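Tyrosinase (Aspergillus oryzae, PDB 6JU7) probably oxidises L-tyrosine and L-dopa to L-dopaquinone with molecular oxygen, as a copper enzyme of melanin biosynthesis. Local coordinates at residues Glu267-Gln272 / His336-Gly341; Ala96-Tyr101 / Asn327-His332; His71-Thr76 / Val363-Tyr368. The protein carries 1 engineered substitution. All coordinates share one frame; numbering follows the deposited sequence.

Contact 1: Glu267-Gln272 / His336-Gly341. With TYR (tyrosine), chain E.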
loop_
_atom_site.group_PDB
_atom_site.type_symbol
_atom_site.label_atom_id
_atom_site.label_comp_id
_atom_site.label_asym_id
_atom_site.label_seq_id
_atom_site.Cartn_x
_atom_site.Cartn_y
_atom_site.Cartn_z
ATOM N N GLU B 267 -5.576 -4.362 17.982
ATOM C CA GLU B 267 -5.081 -5.500 18.761
ATOM C C GLU B 267 -4.195 -5.077 19.931
ATOM O O GLU B 267 -3.970 -5.879 20.843
ATOM C CB GLU B 267 -4.291 -6.463 17.867
ATOM C CG GLU B 267 -5.106 -7.112 16.772
ATOM C CD GLU B 267 -4.544 -8.416 16.252
ATOM O OE1 GLU B 267 -3.309 -8.604 16.279
ATOM O OE2 GLU B 267 -5.366 -9.257 15.821
ATOM N N HIS B 268 -3.676 -3.857 19.900
ATOM C CA HIS B 268 -2.945 -3.207 20.982
ATOM C C HIS B 268 -1.925 -4.126 21.642
ATOM O O HIS B 268 -1.970 -4.344 22.862
ATOM C CB HIS B 268 -3.899 -2.596 22.014
ATOM C CG HIS B 268 -4.894 -3.567 22.587
ATOM N ND1 HIS B 268 -6.202 -3.646 22.135
ATOM C CD2 HIS B 268 -4.802 -4.467 23.591
ATOM C CE1 HIS B 268 -6.857 -4.579 22.807
ATOM N NE2 HIS B 268 -6.031 -5.089 23.698
ATOM N N PRO B 269 -0.961 -4.588 20.850
ATOM C CA PRO B 269 0.147 -5.369 21.425
ATOM C C PRO B 269 1.133 -4.487 22.187
ATOM O O PRO B 269 2.198 -4.131 21.690
ATOM C CB PRO B 269 0.749 -6.034 20.191
ATOM C CG PRO B 269 0.481 -5.056 19.083
ATOM C CD PRO B 269 -0.884 -4.473 19.377
ATOM N N TRP B 270 0.754 -4.125 23.413
ATOM C CA TRP B 270 1.616 -3.342 24.304
ATOM C C TRP B 270 3.018 -3.936 24.422
ATOM O O TRP B 270 3.168 -5.161 24.533
ATOM C CB TRP B 270 0.999 -3.244 25.717
ATOM C CG TRP B 270 -0.395 -2.660 25.650
ATOM C CD1 TRP B 270 -1.560 -3.369 25.777
ATOM C CD2 TRP B 270 -0.791 -1.305 25.429
ATOM N NE1 TRP B 270 -2.649 -2.547 25.667
ATOM C CE2 TRP B 270 -2.205 -1.265 25.447
ATOM C CE3 TRP B 270 -0.103 -0.104 25.230
ATOM C CZ2 TRP B 270 -2.924 -0.080 25.265
ATOM C CZ3 TRP B 270 -0.824 1.068 25.046
ATOM C CH2 TRP B 270 -2.219 1.081 25.063
ATOM N N TYR B 271 4.054 -3.088 24.462
ATOM C CA TYR B 271 5.400 -3.665 24.618
ATOM C C TYR B 271 5.691 -3.968 26.086
ATOM O O TYR B 271 6.586 -4.786 26.357
ATOM C CB TYR B 271 6.509 -2.810 24.007
ATOM C CG TYR B 271 6.736 -1.458 24.631
ATOM C CD1 TYR B 271 7.489 -1.295 25.786
ATOM C CD2 TYR B 271 6.202 -0.320 24.042
ATOM C CE1 TYR B 271 7.691 -0.045 26.347
ATOM C CE2 TYR B 271 6.391 0.926 24.599
ATOM C CZ TYR B 271 7.131 1.067 25.750
ATOM O OH TYR B 271 7.342 2.311 26.298
ATOM N N GLN B 272 4.941 -3.337 26.990
ATOM C CA GLN B 272 5.133 -3.544 28.419
ATOM C C GLN B 272 4.642 -4.904 28.892
ATOM O O GLN B 272 3.691 -5.465 28.359
ATOM C CB GLN B 272 4.417 -2.436 29.206
ATOM C CG GLN B 272 5.023 -1.073 28.977
ATOM C CD GLN B 272 4.383 -0.289 27.848
ATOM O OE1 GLN B 272 3.808 -0.789 26.886
ATOM N NE2 GLN B 272 4.536 1.028 27.971
ATOM N N HIS B 336 3.421 4.815 18.180
ATOM C CA HIS B 336 4.461 4.914 17.161
ATOM C C HIS B 336 4.787 3.552 16.568
ATOM O O HIS B 336 4.873 3.418 15.350
ATOM C CB HIS B 336 5.743 5.505 17.772
ATOM C CG HIS B 336 5.877 6.989 17.618
ATOM N ND1 HIS B 336 6.359 7.568 16.467
ATOM C CD2 HIS B 336 5.595 8.022 18.446
ATOM C CE1 HIS B 336 6.371 8.896 16.588
ATOM N NE2 HIS B 336 5.903 9.200 17.798
ATOM N N ASN B 337 5.004 2.566 17.446
ATOM C CA ASN B 337 5.337 1.224 16.957
ATOM C C ASN B 337 4.200 0.662 16.125
ATOM O O ASN B 337 4.422 0.030 15.075
ATOM C CB ASN B 337 5.636 0.314 18.145
ATOM C CG ASN B 337 6.940 0.645 18.839
ATOM O OD1 ASN B 337 7.856 1.217 18.240
ATOM N ND2 ASN B 337 7.074 0.278 20.109
ATOM N N TRP B 338 2.962 0.906 16.564
ATOM C CA TRP B 338 1.836 0.262 15.874
ATOM C C TRP B 338 1.540 0.903 14.535
ATOM O O TRP B 338 1.008 0.248 13.644
ATOM C CB TRP B 338 0.566 0.325 16.753
ATOM C CG TRP B 338 0.749 -0.406 18.051
ATOM C CD1 TRP B 338 1.701 -1.363 18.326
ATOM C CD2 TRP B 338 -0.018 -0.246 19.247
ATOM N NE1 TRP B 338 1.570 -1.801 19.631
ATOM C CE2 TRP B 338 0.515 -1.128 20.208
ATOM C CE3 TRP B 338 -1.104 0.558 19.602
ATOM C CZ2 TRP B 338 -0.002 -1.235 21.500
ATOM C CZ3 TRP B 338 -1.623 0.462 20.879
ATOM C CH2 TRP B 338 -1.068 -0.423 21.807
ATOM N N VAL B 339 1.823 2.195 14.405
ATOM C CA VAL B 339 1.658 2.858 13.118
ATOM C C VAL B 339 2.767 2.487 12.150
ATOM O O VAL B 339 2.524 2.217 10.974
ATOM C CB VAL B 339 1.583 4.390 13.317
ATOM C CG1 VAL B 339 1.647 5.099 11.959
ATOM C CG2 VAL B 339 0.326 4.767 14.084
ATOM N N GLY B 340 4.022 2.500 12.597
ATOM C CA GLY B 340 5.118 2.300 11.663
ATOM C C GLY B 340 5.444 0.855 11.357
ATOM O O GLY B 340 5.973 0.576 10.274
ATOM N N GLY B 341 5.151 -0.041 12.276
ATOM C CA GLY B 341 5.617 -1.424 12.167
ATOM C C GLY B 341 6.919 -1.593 12.918
ATOM O O GLY B 341 7.832 -0.797 12.714
HETATM N N TYR E . 10.309 2.467 19.177
HETATM C CA TYR E . 10.074 3.191 20.421
HETATM C C TYR E . 9.868 2.202 21.572
HETATM O O TYR E . 9.964 2.637 22.731
HETATM C CB TYR E . 8.870 4.117 20.331
HETATM C CG TYR E . 9.059 5.424 19.595
HETATM C CD1 TYR E . 9.048 6.629 20.294
HETATM C CD2 TYR E . 9.216 5.480 18.220
HETATM C CE1 TYR E . 9.211 7.841 19.643
HETATM C CE2 TYR E . 9.376 6.679 17.554
HETATM C CZ TYR E . 9.368 7.864 18.268
HETATM O OH TYR E . 9.524 9.052 17.604
HETATM O OXT TYR E . 9.615 1.018 21.282
#

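Contact 2: Ala96-Tyr101 / Asn327-His332. Engineered in segment 96-101: A96 (natural residue Cys). With TYR (tyrosine), chain E.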
loop_
_atom_site.group_PDB
_atom_site.type_symbol
_atom_site.label_atom_id
_atom_site.label_comp_id
_atom_site.label_asym_id
_atom_site.label_seq_id
_atom_site.Cartn_x
_atom_site.Cartn_y
_atom_site.Cartn_z
ATOM N N ALA B 96 15.241 16.218 19.769
ATOM C CA ALA B 96 14.009 15.821 20.439
ATOM C C ALA B 96 14.315 15.328 21.857
ATOM O O ALA B 96 15.308 14.660 22.115
ATOM C CB ALA B 96 13.333 14.698 19.681
ATOM N N VAL B 97 13.393 15.625 22.765
ATOM C CA VAL B 97 13.427 15.083 24.107
ATOM C C VAL B 97 12.572 13.827 24.167
ATOM O O VAL B 97 11.377 13.893 23.879
ATOM C CB VAL B 97 12.907 16.096 25.145
ATOM C CG1 VAL B 97 12.759 15.404 26.495
ATOM C CG2 VAL B 97 13.813 17.310 25.252
ATOM N N HIS B 98 13.201 12.746 24.606
ATOM C CA HIS B 98 12.498 11.527 25.000
ATOM C C HIS B 98 13.050 11.031 26.335
ATOM O O HIS B 98 14.203 11.283 26.683
ATOM C CB HIS B 98 12.637 10.423 23.953
ATOM C CG HIS B 98 11.997 10.806 22.650
ATOM N ND1 HIS B 98 12.706 11.317 21.586
ATOM C CD2 HIS B 98 10.692 10.798 22.269
ATOM C CE1 HIS B 98 11.868 11.584 20.593
ATOM N NE2 HIS B 98 10.641 11.276 20.975
ATOM N N ASN B 99 12.197 10.316 27.055
ATOM C CA ASN B 99 12.570 9.834 28.385
ATOM C C ASN B 99 13.009 10.946 29.326
ATOM O O ASN B 99 13.941 10.767 30.117
ATOM C CB ASN B 99 13.625 8.732 28.315
ATOM C CG ASN B 99 13.597 7.860 29.563
ATOM O OD1 ASN B 99 12.546 7.461 30.079
ATOM N ND2 ASN B 99 14.771 7.539 30.078
ATOM N N ASN B 100 12.300 12.070 29.296
ATOM C CA ASN B 100 12.462 13.124 30.301
ATOM C C ASN B 100 11.131 13.873 30.382
ATOM O O ASN B 100 10.311 13.766 29.466
ATOM C CB ASN B 100 13.613 14.070 29.974
ATOM C CG ASN B 100 14.220 14.772 31.175
ATOM O OD1 ASN B 100 13.812 14.540 32.312
ATOM N ND2 ASN B 100 15.223 15.608 30.939
ATOM N N TYR B 101 10.974 14.594 31.492
ATOM C CA TYR B 101 9.721 15.237 31.852
ATOM C C TYR B 101 9.372 16.423 30.960
ATOM O O TYR B 101 8.221 16.881 30.966
ATOM C CB TYR B 101 9.740 15.652 33.338
ATOM C CG TYR B 101 10.209 14.495 34.197
ATOM C CD1 TYR B 101 9.379 13.389 34.338
ATOM C CD2 TYR B 101 11.456 14.490 34.792
ATOM C CE1 TYR B 101 9.812 12.316 35.104
ATOM C CE2 TYR B 101 11.882 13.422 35.567
ATOM C CZ TYR B 101 11.042 12.336 35.720
ATOM O OH TYR B 101 11.449 11.252 36.474
ATOM N N ASN B 327 1.648 6.040 31.435
ATOM C CA ASN B 327 1.936 7.463 31.219
ATOM C C ASN B 327 1.832 7.846 29.742
ATOM O O ASN B 327 1.784 7.023 28.826
ATOM C CB ASN B 327 3.299 7.806 31.825
ATOM C CG ASN B 327 4.463 7.211 31.054
ATOM O OD1 ASN B 327 4.765 7.689 29.969
ATOM N ND2 ASN B 327 5.082 6.161 31.588
ATOM N N LEU B 328 1.788 9.148 29.485
ATOM C CA LEU B 328 1.624 9.723 28.160
ATOM C C LEU B 328 2.673 9.204 27.182
ATOM O O LEU B 328 2.358 8.833 26.048
ATOM C CB LEU B 328 1.783 11.255 28.261
ATOM C CG LEU B 328 1.668 12.004 26.926
ATOM C CD1 LEU B 328 0.220 12.012 26.456
ATOM C CD2 LEU B 328 2.215 13.419 27.067
ATOM N N GLU B 329 3.925 9.236 27.617
ATOM C CA GLU B 329 5.033 8.900 26.725
ATOM C C GLU B 329 5.009 7.426 26.351
ATOM O O GLU B 329 5.239 7.054 25.199
ATOM C CB GLU B 329 6.373 9.305 27.354
ATOM C CG GLU B 329 7.515 9.194 26.350
ATOM C CD GLU B 329 8.846 9.659 26.897
ATOM O OE1 GLU B 329 8.967 10.013 28.093
ATOM O OE2 GLU B 329 9.804 9.656 26.093
ATOM N N ALA B 330 4.654 6.589 27.320
ATOM C CA ALA B 330 4.521 5.161 27.064
ATOM C C ALA B 330 3.401 4.840 26.095
ATOM O O ALA B 330 3.571 3.979 25.219
ATOM C CB ALA B 330 4.318 4.435 28.390
ATOM N N ILE B 331 2.245 5.489 26.230
ATOM C CA ILE B 331 1.200 5.294 25.222
ATOM C C ILE B 331 1.694 5.761 23.855
ATOM O O ILE B 331 1.527 5.035 22.854
ATOM C CB ILE B 331 -0.105 6.023 25.629
ATOM C CG1 ILE B 331 -0.694 5.477 26.924
ATOM C CG2 ILE B 331 -1.102 5.984 24.479
ATOM C CD1 ILE B 331 -1.890 6.190 27.498
ATOM N N HIS B 332 2.316 6.926 23.808
ATOM C CA HIS B 332 2.846 7.477 22.557
ATOM C C HIS B 332 3.840 6.522 21.915
ATOM O O HIS B 332 3.879 6.363 20.692
ATOM C CB HIS B 332 3.414 8.876 22.808
ATOM C CG HIS B 332 4.710 9.230 22.173
ATOM N ND1 HIS B 332 5.922 8.783 22.686
ATOM C CD2 HIS B 332 5.033 10.025 21.130
ATOM C CE1 HIS B 332 6.905 9.262 21.954
ATOM N NE2 HIS B 332 6.403 10.020 20.995
HETATM N N TYR E . 10.309 2.467 19.177
HETATM C CA TYR E . 10.074 3.191 20.421
HETATM C C TYR E . 9.868 2.202 21.572
HETATM O O TYR E . 9.964 2.637 22.731
HETATM C CB TYR E . 8.870 4.117 20.331
HETATM C CG TYR E . 9.059 5.424 19.595
HETATM C CD1 TYR E . 9.048 6.629 20.294
HETATM C CD2 TYR E . 9.216 5.480 18.220
HETATM C CE1 TYR E . 9.211 7.841 19.643
HETATM C CE2 TYR E . 9.376 6.679 17.554
HETATM C CZ TYR E . 9.368 7.864 18.268
HETATM O OH TYR E . 9.524 9.052 17.604
HETATM O OXT TYR E . 9.615 1.018 21.282
HETATM O O HOH W 1 8.644 11.159 19.098
#

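Contact 3: His71-Thr76 / Val363-Tyr368. With TYR (tyrosine), chain E.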
loop_
_atom_site.group_PDB
_atom_site.type_symbol
_atom_site.label_atom_id
_atom_site.label_comp_id
_atom_site.label_asym_id
_atom_site.label_seq_id
_atom_site.Cartn_x
_atom_site.Cartn_y
_atom_site.Cartn_z
ATOM N N HIS B 71 14.175 16.484 14.664
ATOM C CA HIS B 71 13.842 15.480 15.670
ATOM C C HIS B 71 14.994 14.492 15.870
ATOM O O HIS B 71 15.323 14.189 17.021
ATOM C CB HIS B 71 12.584 14.759 15.224
ATOM C CG HIS B 71 11.927 13.828 16.179
ATOM N ND1 HIS B 71 12.046 12.458 16.081
ATOM C CD2 HIS B 71 11.118 14.051 17.230
ATOM C CE1 HIS B 71 11.341 11.880 17.039
ATOM N NE2 HIS B 71 10.761 12.825 17.752
ATOM N N GLY B 72 15.586 13.968 14.810
ATOM C CA GLY B 72 16.557 12.890 14.871
ATOM C C GLY B 72 17.578 12.942 13.754
ATOM O O GLY B 72 18.291 13.936 13.556
ATOM N N ALA B 73 17.699 11.841 13.018
ATOM C CA ALA B 73 18.655 11.771 11.902
ATOM C C ALA B 73 18.229 12.761 10.825
ATOM O O ALA B 73 17.010 12.955 10.634
ATOM C CB ALA B 73 18.684 10.356 11.321
ATOM N N PRO B 74 19.163 13.322 10.067
ATOM C CA PRO B 74 20.597 13.042 10.118
ATOM C C PRO B 74 21.412 13.821 11.141
ATOM O O PRO B 74 22.642 13.931 11.009
ATOM C CB PRO B 74 21.025 13.425 8.688
ATOM C CG PRO B 74 20.095 14.547 8.300
ATOM C CD PRO B 74 18.783 14.205 8.943
ATOM N N TRP B 75 20.804 14.349 12.197
ATOM C CA TRP B 75 21.509 14.953 13.323
ATOM C C TRP B 75 22.375 16.147 12.918
ATOM O O TRP B 75 23.511 16.335 13.370
ATOM C CB TRP B 75 22.385 13.904 14.008
ATOM C CG TRP B 75 21.618 12.664 14.371
ATOM C CD1 TRP B 75 20.578 12.545 15.260
ATOM C CD2 TRP B 75 21.844 11.356 13.843
ATOM N NE1 TRP B 75 20.147 11.243 15.310
ATOM C CE2 TRP B 75 20.911 10.492 14.450
ATOM C CE3 TRP B 75 22.751 10.826 12.915
ATOM C CZ2 TRP B 75 20.848 9.130 14.165
ATOM C CZ3 TRP B 75 22.684 9.473 12.634
ATOM C CH2 TRP B 75 21.746 8.638 13.252
ATOM N N THR B 76 21.819 17.010 12.065
ATOM C CA THR B 76 22.531 18.227 11.683
ATOM C C THR B 76 22.095 19.453 12.479
ATOM O O THR B 76 21.164 19.421 13.290
ATOM C CB THR B 76 22.339 18.544 10.180
ATOM O OG1 THR B 76 20.982 18.938 9.973
ATOM C CG2 THR B 76 22.589 17.312 9.333
ATOM N N VAL B 363 12.828 6.213 16.431
ATOM C CA VAL B 363 12.986 7.616 16.822
ATOM C C VAL B 363 13.795 8.417 15.819
ATOM O O VAL B 363 13.447 9.548 15.460
ATOM C CB VAL B 363 13.600 7.737 18.232
ATOM C CG1 VAL B 363 14.140 9.134 18.477
ATOM C CG2 VAL B 363 12.532 7.398 19.271
ATOM N N PRO B 364 14.930 7.936 15.345
ATOM C CA PRO B 364 15.747 8.724 14.419
ATOM C C PRO B 364 15.059 9.124 13.129
ATOM O O PRO B 364 15.508 10.132 12.579
ATOM C CB PRO B 364 16.927 7.804 14.102
ATOM C CG PRO B 364 17.028 6.952 15.341
ATOM C CD PRO B 364 15.585 6.649 15.665
ATOM N N VAL B 365 14.018 8.424 12.667
ATOM C CA VAL B 365 13.409 8.767 11.384
ATOM C C VAL B 365 11.885 8.914 11.417
ATOM O O VAL B 365 11.272 9.197 10.377
ATOM C CB VAL B 365 13.784 7.740 10.301
ATOM C CG1 VAL B 365 15.289 7.766 10.067
ATOM C CG2 VAL B 365 13.325 6.328 10.662
ATOM N N ALA B 366 11.242 8.775 12.572
ATOM C CA ALA B 366 9.778 8.846 12.595
ATOM C C ALA B 366 9.230 10.157 12.064
ATOM O O ALA B 366 8.146 10.159 11.464
ATOM C CB ALA B 366 9.290 8.622 14.024
ATOM N N ALA B 367 9.902 11.293 12.260
ATOM C CA ALA B 367 9.310 12.581 11.912
ATOM C C ALA B 367 9.225 12.742 10.401
ATOM O O ALA B 367 8.515 13.636 9.937
ATOM C CB ALA B 367 10.126 13.724 12.518
ATOM N N TYR B 368 9.869 11.876 9.607
ATOM C CA TYR B 368 9.726 11.988 8.146
ATOM C C TYR B 368 8.334 11.543 7.712
ATOM O O TYR B 368 7.877 12.000 6.656
ATOM C CB TYR B 368 10.821 11.204 7.391
ATOM C CG TYR B 368 12.152 11.882 7.674
ATOM C CD1 TYR B 368 12.501 13.029 6.972
ATOM C CD2 TYR B 368 13.005 11.424 8.677
ATOM C CE1 TYR B 368 13.687 13.698 7.212
ATOM C CE2 TYR B 368 14.184 12.108 8.929
ATOM C CZ TYR B 368 14.527 13.226 8.203
ATOM O OH TYR B 368 15.704 13.916 8.457
HETATM N N TYR E . 10.309 2.467 19.177
HETATM C CA TYR E . 10.074 3.191 20.421
HETATM C C TYR E . 9.868 2.202 21.572
HETATM O O TYR E . 9.964 2.637 22.731
HETATM C CB TYR E . 8.870 4.117 20.331
HETATM C CG TYR E . 9.059 5.424 19.595
HETATM C CD1 TYR E . 9.048 6.629 20.294
HETATM C CD2 TYR E . 9.216 5.480 18.220
HETATM C CE1 TYR E . 9.211 7.841 19.643
HETATM C CE2 TYR E . 9.376 6.679 17.554
HETATM C CZ TYR E . 9.368 7.864 18.268
HETATM O OH TYR E . 9.524 9.052 17.604
HETATM O OXT TYR E . 9.615 1.018 21.282
HETATM O O HOH W 2 12.734 11.516 13.379
#

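Contact 1: Glu267-Gln272 / His336-Gly341
An aromatic loop-on-helix contact joins W338, in the last turn of helix 328-340 of the tyrosinase central domain, to the loop H268-P269-W270 that follows helix 258-267. With CG beside the backbone N (chi1 -62°), the W338 ring lies under H268 and the P269 ring: H268 CA sits over its six-membered ring, 3.8 Å from the centroid, and P269 CD over its five-membered ring on the same face. At its far end W338 turns its edge to a face of W270 in a T-shaped pair, planes 65° apart; the same face of W270 also carries H268 CB. P269 centres an inverse gamma turn, and W270 NE1 is bonded to P281 O. N337 brings ND2 to 4.1 Å from Y271 CD2 but serves the bound tyrosine, taking a bond from the ligand N at OD1 and giving one from ND2 to the ligand OXT, 2.9 Å and nearly straight at 170°. H336, which binds copper in this protein, lays one ring face under the ligand phenol, its ND1 bonded to M360 O and its NE2 to H376 NE2. W338 NE1 donates to P269 O at 3.2 Å, within its own ring plane but from above the carbonyl plane.

Contact 2: Ala96-Tyr101 / Asn327-His332
E329 and the backbone of H98-N99 meet in a carboxylate-to-loop contact beside the copper-binding histidines of the tyrosinase fold. From CB, which points at the loop, the E329 chain runs out extended, CG anti to the backbone N (chi1 -170°), and CD, 3.4 Å from N99 N, carries the two oxygens to the loop. There OE2 takes N99 N on its syn lone pair at 2.7 Å, almost straight at 176°, and lies 3.5 Å from H98 CA. OE1 is bonded to S303 OG and T304 N, so this buried carboxylate ties the loop to a third segment. H98 and H332, which bind different coppers in this protein, cross at about a right angle, CD2 of H98 being 4.1 Å from CE1 of H332. Here a water, not a metal, bridges them, 2.7 Å from H98 NE2 and 3.1 Å from H332 NE2, and it also bonds to the phenol OH of the bound tyrosine. H332 ND1 donates to E329 O in the ring plane and on a lone pair, which fixes the imidazole's rotation. N327 OD1 caps the helix through A330 N. Helix 328-340 starts beside the loop leading into helix 103-129, and L328 packs on helix 371-389.

Contact 3: His71-Thr76 / Val363-Tyr368
A73 and P364 form the tight part of this buried loop-to-loop contact, where the CA atoms of G72 and P364 are 4.3 Å apart. A73 N donates to P364 O at 2.8 Å, in the carbonyl plane and on a lone pair, while A73 CB rests against P364 CB. The phenol of Y368, swung beside its backbone N (chi1 -67°), reaches across to give its OH proton to A73 O at 2.7 Å. That carbonyl lies at the ring edge, and P74, which follows a cis peptide bond, brings CD to 3.1 Å from Y368 OH. At H71 the contact is still buried but partly water-mediated. Its ND1 makes a weak, bent bond to V363 O at 3.3 Å, and a water is bonded to H71 ND1, V363 O and A367 N. This second-shell grip probably orients the imidazole of H71, which binds copper in this protein, while CB of H71 packs on A367 CB. On the partly exposed side, W75 merely lies alongside P364, CZ2 to CB 4.1 Å. Helix 64-68 backs A367 and Y368, strand 218-222 borders A73, W75 and P364, and W106 and Y110 of helix 103-129 flank H71 and A367.

The three contacts surround one bound tyrosine, with centres 15 to 20 Å apart. Contacts 1 and 2 share helix 328-340: the amino acid end of the ligand lies at contact 1, with S361 O as a further partner, and H332 of contact 2 approaches the ring, CE1 3.6 Å from the ligand CE1. Contact 3 brings V363 CG2 to 3.4 Å from the ligand CZ. Where contacts 2 and 3 meet, H98 CE1 is 3.3 Å from H71 NE2, bringing together two histidines that share copper sites 1 and 2. A366 CB of contact 3 touches H336 CE1 of contact 1 at 3.9 Å. H332 and H336, both of copper site 3, sit one helical turn apart, and H376 joins them in that site.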